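Local coordinates for protein beta-L-arabinobiosidase (Bacteroides thetaiotaomicron, PDB 5MQR) that probably hydrolyses glycosidic bonds in plant pectin as a beta-L-arabinobiosidase, and may have exo-alpha-sialidase activity, at residues A[444-456]-A[591-605]. Residues are numbered along the deposited sequence; the frame is centred on the assembly and turned at random.
Sequences EGEWLKLQDKDPF and PDAGGQEPLAEYRIA. With CA (calcium ion), chain J.
Arg603 and Glu444 show how a charged pair can be built onto one face of a beta sheet. The guanidinium grips the carboxylate side-on, Arg603 NE reaching Glu444 OE2 (3.0 Å) from above the carboxylate plane while Arg603 NH2 meets OE1 on its syn side. Arg603 leaves the strand with CG beside the backbone N (chi1 -70°) and runs extended, which lays its CD over the five-membered ring of Trp447 in a CH-pi contact. Lys449 NZ takes the anti side of Glu444 OE1 at 2.6 Å; Glu601 bridges weakly to Arg603 through OE1 and accepts from Gln451 NE2 at OE2 (2.7 Å). With an alanine here, Glu444 would probably keep Lys449 NZ but lose its two-nitrogen partner, and the CD packing on Trp447 would go. Beneath, paired backbone bonds join Leu448 to Ile604, Leu450 to Tyr602 and Asp452 to Ala600. At the end of the strand pair, calcium is held by both carboxylate oxygens of Asp452, Asp454 O, Glu597 OE1, two waters and Asp457 O. Thr571 hydrogen-bonds Asp452 OD2, and an Asx turn from Asp452 OD1 to Asp454 N shapes the loop. In this curled antiparallel sheet, strand 600-610 lies between 447-452, probably of the sialidase-like carbohydrate-binding domain, and 470-479, an arrangement consistent with a structural calcium site.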
ATOM      1  N   GLU A 444      -1.647  20.330  21.653  1.00 29.76           N
ATOM      2  CA  GLU A 444      -1.955  20.793  22.987  1.00 30.90           C
ATOM      3  C   GLU A 444      -2.890  19.758  23.603  1.00 31.16           C
ATOM      4  O   GLU A 444      -4.115  19.900  23.591  1.00 29.74           O
ATOM      5  CB  GLU A 444      -2.593  22.184  22.929  1.00 31.87           C
ATOM      6  CG  GLU A 444      -2.950  22.807  24.277  1.00 33.40           C
ATOM      7  CD  GLU A 444      -3.751  24.092  24.112  1.00 34.81           C
ATOM      8  OE1 GLU A 444      -3.159  25.122  23.743  1.00 35.39           O
ATOM      9  OE2 GLU A 444      -4.991  24.082  24.335  1.00 36.13           O
ATOM     10  N   GLY A 445      -2.279  18.700  24.133  1.00 32.25           N
ATOM     11  CA  GLY A 445      -3.017  17.579  24.708  1.00 33.29           C
ATOM     12  C   GLY A 445      -3.872  16.892  23.657  1.00 32.93           C
ATOM     13  O   GLY A 445      -3.347  16.394  22.655  1.00 32.50           O
ATOM     14  N   GLU A 446      -5.188  16.934  23.862  1.00 34.05           N
ATOM     15  CA  GLU A 446      -6.170  16.281  22.977  1.00 34.33           C
ATOM     16  C   GLU A 446      -6.336  17.055  21.645  1.00 31.10           C
ATOM     17  O   GLU A 446      -6.947  16.546  20.707  1.00 29.60           O
ATOM     18  CB  GLU A 446      -7.537  16.129  23.716  1.00 37.50           C
ATOM     19  CG  GLU A 446      -8.384  17.414  23.752  1.00 41.44           C
ATOM     20  CD  GLU A 446      -9.481  17.467  24.831  1.00 46.78           C
ATOM     21  OE1 GLU A 446      -9.115  17.434  26.030  1.00 50.15           O
ATOM     22  OE2 GLU A 446     -10.706  17.614  24.494  1.00 50.31           O
ATOM     23  N   TRP A 447      -5.815  18.282  21.586  1.00 29.31           N
ATOM     24  CA  TRP A 447      -6.059  19.196  20.487  1.00 28.28           C
ATOM     25  C   TRP A 447      -4.894  19.299  19.483  1.00 27.05           C
ATOM     26  O   TRP A 447      -3.724  19.496  19.867  1.00 26.68           O
ATOM     27  CB  TRP A 447      -6.324  20.601  21.023  1.00 28.18           C
ATOM     28  CG  TRP A 447      -7.512  20.766  21.944  1.00 28.72           C
ATOM     29  CD1 TRP A 447      -7.474  21.037  23.278  1.00 29.05           C
ATOM     30  CD2 TRP A 447      -8.888  20.760  21.578  1.00 28.59           C
ATOM     31  NE1 TRP A 447      -8.736  21.149  23.775  1.00 29.72           N
ATOM     32  CE2 TRP A 447      -9.632  20.984  22.755  1.00 29.57           C
ATOM     33  CE3 TRP A 447      -9.571  20.540  20.378  1.00 28.27           C
ATOM     34  CZ2 TRP A 447     -11.030  21.015  22.769  1.00 29.70           C
ATOM     35  CZ3 TRP A 447     -10.960  20.582  20.383  1.00 28.54           C
ATOM     36  CH2 TRP A 447     -11.674  20.828  21.574  1.00 29.39           C
ATOM     37  N   LEU A 448      -5.238  19.199  18.206  1.00 25.83           N
ATOM     38  CA  LEU A 448      -4.379  19.679  17.129  1.00 25.43           C
ATOM     39  C   LEU A 448      -4.683  21.165  16.966  1.00 25.65           C
ATOM     40  O   LEU A 448      -5.831  21.523  16.694  1.00 25.61           O
ATOM     41  CB  LEU A 448      -4.671  18.940  15.838  1.00 24.68           C
ATOM     42  CG  LEU A 448      -3.840  19.323  14.609  1.00 24.67           C
ATOM     43  CD1 LEU A 448      -2.334  19.190  14.836  1.00 24.44           C
ATOM     44  CD2 LEU A 448      -4.272  18.445  13.455  1.00 24.24           C
ATOM     45  N   LYS A 449      -3.679  22.020  17.159  1.00 25.80           N
ATOM     46  CA  LYS A 449      -3.892  23.478  17.196  1.00 26.36           C
ATOM     47  C   LYS A 449      -3.313  24.134  15.962  1.00 25.62           C
ATOM     48  O   LYS A 449      -2.205  23.823  15.556  1.00 24.22           O
ATOM     49  CB  LYS A 449      -3.247  24.102  18.430  1.00 27.41           C
ATOM     50  CG  LYS A 449      -3.767  25.492  18.793  1.00 28.24           C
ATOM     51  CD  LYS A 449      -2.932  26.283  19.807  1.00 29.20           C
ATOM     52  CE  LYS A 449      -2.090  25.434  20.725  1.00 29.56           C
ATOM     53  NZ  LYS A 449      -1.610  26.122  21.928  1.00 30.73           N
ATOM     54  N   LEU A 450      -4.100  25.043  15.391  1.00 25.72           N
ATOM     55  CA  LEU A 450      -3.698  25.886  14.305  1.00 25.63           C
ATOM     56  C   LEU A 450      -3.659  27.312  14.844  1.00 26.18           C
ATOM     57  O   LEU A 450      -4.672  27.802  15.338  1.00 25.76           O
ATOM     58  CB  LEU A 450      -4.724  25.793  13.188  1.00 25.81           C
ATOM     59  CG  LEU A 450      -4.763  24.444  12.464  1.00 26.09           C
ATOM     60  CD1 LEU A 450      -5.370  23.360  13.321  1.00 26.57           C
ATOM     61  CD2 LEU A 450      -5.573  24.569  11.180  1.00 26.77           C
ATOM     62  N   GLN A 451      -2.501  27.966  14.750  1.00 26.46           N
ATOM     63  CA  GLN A 451      -2.363  29.381  15.097  1.00 27.26           C
ATOM     64  C   GLN A 451      -2.009  30.174  13.840  1.00 27.17           C
ATOM     65  O   GLN A 451      -1.443  29.621  12.914  1.00 26.26           O
ATOM     66  CB  GLN A 451      -1.302  29.570  16.163  1.00 28.13           C
ATOM     67  CG  GLN A 451      -1.668  28.981  17.515  1.00 28.86           C
ATOM     68  CD  GLN A 451      -0.524  29.041  18.521  1.00 29.38           C
ATOM     69  OE1 GLN A 451       0.578  28.551  18.260  1.00 29.72           O
ATOM     70  NE2 GLN A 451      -0.783  29.632  19.678  1.00 30.24           N
ATOM     71  N   ASP A 452      -2.400  31.454  13.810  1.00 27.52           N
ATOM     72  CA  ASP A 452      -2.210  32.326  12.659  1.00 27.62           C
ATOM     73  C   ASP A 452      -2.115  33.820  13.079  1.00 28.63           C
ATOM     74  O   ASP A 452      -3.127  34.445  13.459  1.00 28.45           O
ATOM     75  CB  ASP A 452      -3.367  32.127  11.676  1.00 27.51           C
ATOM     76  CG  ASP A 452      -3.134  32.787  10.308  1.00 27.02           C
ATOM     77  OD1 ASP A 452      -2.271  33.667  10.148  1.00 26.76           O
ATOM     78  OD2 ASP A 452      -3.865  32.454   9.361  1.00 26.81           O
ATOM     79  N   LYS A 453      -0.905  34.370  12.993  1.00 28.31           N
ATOM     80  CA  LYS A 453      -0.698  35.808  13.124  1.00 29.80           C
ATOM     81  C   LYS A 453      -0.016  36.366  11.892  1.00 28.50           C
ATOM     82  O   LYS A 453       0.534  37.457  11.944  1.00 28.23           O
ATOM     83  CB  LYS A 453       0.109  36.147  14.384  1.00 31.26           C
ATOM     84  CG  LYS A 453       1.515  35.584  14.367  1.00 32.20           C
ATOM     85  CD  LYS A 453       2.332  36.053  15.554  1.00 34.19           C
ATOM     86  CE  LYS A 453       1.874  35.458  16.863  1.00 35.45           C
ATOM     87  NZ  LYS A 453       3.023  35.463  17.818  1.00 36.61           N
ATOM     88  N   ASP A 454      -0.099  35.642  10.782  1.00 27.56           N
ATOM     89  CA  ASP A 454       0.632  35.990   9.585  1.00 27.20           C
ATOM     90  C   ASP A 454      -0.345  36.592   8.605  1.00 26.80           C
ATOM     91  O   ASP A 454      -1.231  35.892   8.145  1.00 26.55           O
ATOM     92  CB  ASP A 454       1.281  34.737   8.968  1.00 27.04           C
ATOM     93  CG  ASP A 454       2.327  35.081   7.890  1.00 26.99           C
ATOM     94  OD1 ASP A 454       2.195  36.150   7.235  1.00 26.11           O
ATOM     95  OD2 ASP A 454       3.308  34.293   7.735  1.00 27.05           O
ATOM     96  N   PRO A 455      -0.158  37.870   8.222  1.00 27.11           N
ATOM     97  CA  PRO A 455      -1.044  38.468   7.214  1.00 27.14           C
ATOM     98  C   PRO A 455      -0.919  37.899   5.828  1.00 26.59           C
ATOM     99  O   PRO A 455      -1.770  38.191   4.985  1.00 25.72           O
ATOM    100  CB  PRO A 455      -0.586  39.936   7.155  1.00 27.78           C
ATOM    101  CG  PRO A 455       0.205  40.146   8.402  1.00 28.21           C
ATOM    102  CD  PRO A 455       0.858  38.833   8.674  1.00 27.59           C
ATOM    103  N   PHE A 456       0.154  37.152   5.584  1.00 26.45           N
ATOM    104  CA  PHE A 456       0.472  36.657   4.266  1.00 26.72           C
ATOM    105  C   PHE A 456       0.460  35.129   4.141  1.00 26.53           C
ATOM    106  O   PHE A 456       0.808  34.603   3.106  1.00 27.79           O
ATOM    107  CB  PHE A 456       1.823  37.247   3.838  1.00 26.68           C
ATOM    108  CG  PHE A 456       1.820  38.744   3.808  1.00 27.01           C
ATOM    109  CD1 PHE A 456       1.220  39.428   2.744  1.00 27.24           C
ATOM    110  CD2 PHE A 456       2.344  39.467   4.858  1.00 27.29           C
ATOM    111  CE1 PHE A 456       1.166  40.807   2.719  1.00 27.61           C
ATOM    112  CE2 PHE A 456       2.304  40.854   4.834  1.00 27.99           C
ATOM    113  CZ  PHE A 456       1.717  41.521   3.765  1.00 27.92           C
ATOM    114  N   PRO A 591       2.381  46.016   0.857  1.00 27.42           N
ATOM    115  CA  PRO A 591       2.200  46.962   1.959  1.00 27.76           C
ATOM    116  C   PRO A 591       2.251  46.277   3.313  1.00 27.43           C
ATOM    117  O   PRO A 591       1.675  45.206   3.493  1.00 26.80           O
ATOM    118  CB  PRO A 591       0.808  47.557   1.690  1.00 28.28           C
ATOM    119  CG  PRO A 591       0.596  47.397   0.204  1.00 28.29           C
ATOM    120  CD  PRO A 591       1.236  46.051  -0.082  1.00 27.69           C
ATOM    121  N   ASP A 592       2.964  46.885   4.247  1.00 27.68           N
ATOM    122  CA  ASP A 592       3.097  46.348   5.609  1.00 27.84           C
ATOM    123  C   ASP A 592       3.732  44.946   5.577  1.00 26.72           C
ATOM    124  O   ASP A 592       3.306  44.027   6.273  1.00 26.15           O
ATOM    125  CB  ASP A 592       1.737  46.384   6.346  1.00 28.54           C
ATOM    126  CG  ASP A 592       1.873  46.288   7.878  1.00 29.43           C
ATOM    127  OD1 ASP A 592       2.983  46.409   8.449  1.00 29.87           O
ATOM    128  OD2 ASP A 592       0.830  46.103   8.524  1.00 30.85           O
ATOM    129  N   ALA A 593       4.789  44.825   4.780  1.00 26.47           N
ATOM    130  CA  ALA A 593       5.441  43.552   4.494  1.00 25.75           C
ATOM    131  C   ALA A 593       5.915  42.777   5.716  1.00 25.73           C
ATOM    132  O   ALA A 593       5.933  41.541   5.680  1.00 25.59           O
ATOM    133  CB  ALA A 593       6.611  43.770   3.552  1.00 25.85           C
ATOM    134  N   GLY A 594       6.295  43.475   6.783  1.00 25.99           N
ATOM    135  CA  GLY A 594       6.781  42.828   7.992  1.00 25.97           C
ATOM    136  C   GLY A 594       5.812  42.846   9.142  1.00 26.59           C
ATOM    137  O   GLY A 594       6.179  42.473  10.258  1.00 26.91           O
ATOM    138  N   GLY A 595       4.578  43.274   8.904  1.00 27.42           N
ATOM    139  CA  GLY A 595       3.582  43.377   9.989  1.00 28.48           C
ATOM    140  C   GLY A 595       2.958  42.034  10.364  1.00 28.88           C
ATOM    141  O   GLY A 595       3.195  41.026   9.691  1.00 27.94           O
ATOM    142  N   GLN A 596       2.162  42.056  11.437  1.00 30.41           N
ATOM    143  CA  GLN A 596       1.410  40.921  11.959  1.00 31.89           C
ATOM    144  C   GLN A 596      -0.095  41.160  11.879  1.00 32.71           C
ATOM    145  O   GLN A 596      -0.540  42.299  11.803  1.00 32.92           O
ATOM    146  CB  GLN A 596       1.710  40.711  13.433  1.00 33.45           C
ATOM    147  CG  GLN A 596       3.060  40.122  13.762  1.00 34.70           C
ATOM    148  CD  GLN A 596       3.257  40.053  15.266  1.00 36.87           C
ATOM    149  OE1 GLN A 596       2.365  39.634  16.006  1.00 38.26           O
ATOM    150  NE2 GLN A 596       4.414  40.476  15.729  1.00 38.53           N
ATOM    151  N   GLU A 597      -0.852  40.059  11.905  1.00 32.83           N
ATOM    152  CA  GLU A 597      -2.318  40.037  12.027  1.00 33.94           C
ATOM    153  C   GLU A 597      -2.533  39.739  13.488  1.00 32.58           C
ATOM    154  O   GLU A 597      -1.723  39.028  14.081  1.00 31.61           O
ATOM    155  CB  GLU A 597      -2.962  38.845  11.243  1.00 35.93           C
ATOM    156  CG  GLU A 597      -3.548  39.149   9.877  1.00 37.95           C
ATOM    157  CD  GLU A 597      -4.197  37.919   9.167  1.00 39.20           C
ATOM    158  OE1 GLU A 597      -3.995  36.674   9.497  1.00 36.32           O
ATOM    159  OE2 GLU A 597      -4.964  38.249   8.220  1.00 42.02           O
ATOM    160  N   PRO A 598      -3.660  40.165  14.059  1.00 32.75           N
ATOM    161  CA  PRO A 598      -3.947  39.689  15.428  1.00 32.81           C
ATOM    162  C   PRO A 598      -4.155  38.172  15.450  1.00 31.66           C
ATOM    163  O   PRO A 598      -4.745  37.614  14.529  1.00 30.99           O
ATOM    164  CB  PRO A 598      -5.250  40.425  15.812  1.00 33.48           C
ATOM    165  CG  PRO A 598      -5.383  41.547  14.815  1.00 33.84           C
ATOM    166  CD  PRO A 598      -4.722  41.049  13.547  1.00 33.44           C
ATOM    167  N   LEU A 599      -3.685  37.528  16.509  1.00 31.50           N
ATOM    168  CA  LEU A 599      -3.657  36.068  16.586  1.00 31.20           C
ATOM    169  C   LEU A 599      -5.040  35.445  16.493  1.00 30.61           C
ATOM    170  O   LEU A 599      -5.945  35.860  17.209  1.00 30.98           O
ATOM    171  CB  LEU A 599      -3.022  35.643  17.906  1.00 31.97           C
ATOM    172  CG  LEU A 599      -2.831  34.141  18.146  1.00 32.34           C
ATOM    173  CD1 LEU A 599      -1.858  33.546  17.119  1.00 31.30           C
ATOM    174  CD2 LEU A 599      -2.351  33.952  19.589  1.00 33.00           C
ATOM    175  N   ALA A 600      -5.186  34.453  15.610  1.00 29.97           N
ATOM    176  CA  ALA A 600      -6.365  33.593  15.564  1.00 29.75           C
ATOM    177  C   ALA A 600      -5.909  32.180  15.837  1.00 29.80           C
ATOM    178  O   ALA A 600      -4.884  31.740  15.282  1.00 29.03           O
ATOM    179  CB  ALA A 600      -7.043  33.666  14.203  1.00 29.57           C
ATOM    180  N   GLU A 601      -6.664  31.478  16.690  1.00 30.08           N
ATOM    181  CA  GLU A 601      -6.405  30.087  17.036  1.00 30.03           C
ATOM    182  C   GLU A 601      -7.635  29.233  16.739  1.00 28.22           C
ATOM    183  O   GLU A 601      -8.763  29.658  16.971  1.00 27.49           O
ATOM    184  CB  GLU A 601      -6.097  29.924  18.537  1.00 32.71           C
ATOM    185  CG  GLU A 601      -5.058  30.873  19.109  1.00 35.50           C
ATOM    186  CD  GLU A 601      -4.529  30.399  20.455  1.00 37.56           C
ATOM    187  OE1 GLU A 601      -5.336  30.168  21.389  1.00 41.43           O
ATOM    188  OE2 GLU A 601      -3.306  30.243  20.576  1.00 38.70           O
ATOM    189  N   TYR A 602      -7.393  28.003  16.290  1.00 26.84           N
ATOM    190  CA  TYR A 602      -8.429  26.963  16.180  1.00 26.53           C
ATOM    191  C   TYR A 602      -7.872  25.647  16.676  1.00 26.61           C
ATOM    192  O   TYR A 602      -6.685  25.368  16.533  1.00 26.82           O
ATOM    193  CB  TYR A 602      -8.902  26.817  14.735  1.00 25.78           C
ATOM    194  CG  TYR A 602      -9.368  28.126  14.162  1.00 25.85           C
ATOM    195  CD1 TYR A 602     -10.663  28.584  14.385  1.00 26.12           C
ATOM    196  CD2 TYR A 602      -8.485  28.955  13.457  1.00 25.66           C
ATOM    197  CE1 TYR A 602     -11.087  29.816  13.888  1.00 26.41           C
ATOM    198  CE2 TYR A 602      -8.902  30.190  12.973  1.00 25.86           C
ATOM    199  CZ  TYR A 602     -10.201  30.605  13.177  1.00 26.19           C
ATOM    200  OH  TYR A 602     -10.605  31.813  12.679  1.00 26.56           O
ATOM    201  N   ARG A 603      -8.739  24.833  17.255  1.00 26.91           N
ATOM    202  CA  ARG A 603      -8.352  23.537  17.764  1.00 27.14           C
ATOM    203  C   ARG A 603      -9.305  22.431  17.282  1.00 26.59           C
ATOM    204  O   ARG A 603     -10.524  22.622  17.272  1.00 26.45           O
ATOM    205  CB  ARG A 603      -8.375  23.582  19.267  1.00 28.29           C
ATOM    206  CG  ARG A 603      -7.282  24.425  19.872  1.00 29.36           C
ATOM    207  CD  ARG A 603      -7.535  24.530  21.355  1.00 30.34           C
ATOM    208  NE  ARG A 603      -6.479  25.236  22.048  1.00 31.24           N
ATOM    209  CZ  ARG A 603      -6.305  26.551  22.047  1.00 31.80           C
ATOM    210  NH1 ARG A 603      -7.097  27.354  21.348  1.00 32.60           N
ATOM    211  NH2 ARG A 603      -5.307  27.070  22.740  1.00 32.41           N
ATOM    212  N   ILE A 604      -8.756  21.280  16.891  1.00 25.96           N
ATOM    213  CA  ILE A 604      -9.588  20.113  16.579  1.00 25.64           C
ATOM    214  C   ILE A 604      -9.124  18.899  17.372  1.00 25.09           C
ATOM    215  O   ILE A 604      -7.974  18.812  17.780  1.00 24.67           O
ATOM    216  CB  ILE A 604      -9.683  19.815  15.062  1.00 25.42           C
ATOM    217  CG1 ILE A 604      -8.303  19.562  14.457  1.00 25.42           C
ATOM    218  CG2 ILE A 604     -10.350  20.985  14.344  1.00 25.85           C
ATOM    219  CD1 ILE A 604      -8.334  19.114  13.005  1.00 25.47           C
ATOM    220  N   ALA A 605     -10.066  17.996  17.612  1.00 24.76           N
ATOM    221  CA  ALA A 605      -9.819  16.775  18.346  1.00 24.95           C
ATOM    222  C   ALA A 605     -10.747  15.651  17.883  1.00 24.58           C
ATOM    223  O   ALA A 605     -11.833  15.902  17.374  1.00 24.18           O
ATOM    224  CB  ALA A 605     -10.023  17.019  19.838  1.00 25.64           C
TER
HETATM  225 CA    CA J1209      -3.160  34.541   8.045  1.00 28.68          CA
HETATM  226  O   HOH W   1      -5.132  35.060  11.546  1.00 24.79           O
HETATM  227  O   HOH W   2       2.985  37.997  18.552  1.00 43.79           O
HETATM  228  O   HOH W   3      -3.322  35.733   5.896  1.00 24.56           O
HETATM  229  O   HOH W   4      -5.165  33.716   6.952  1.00 21.70           O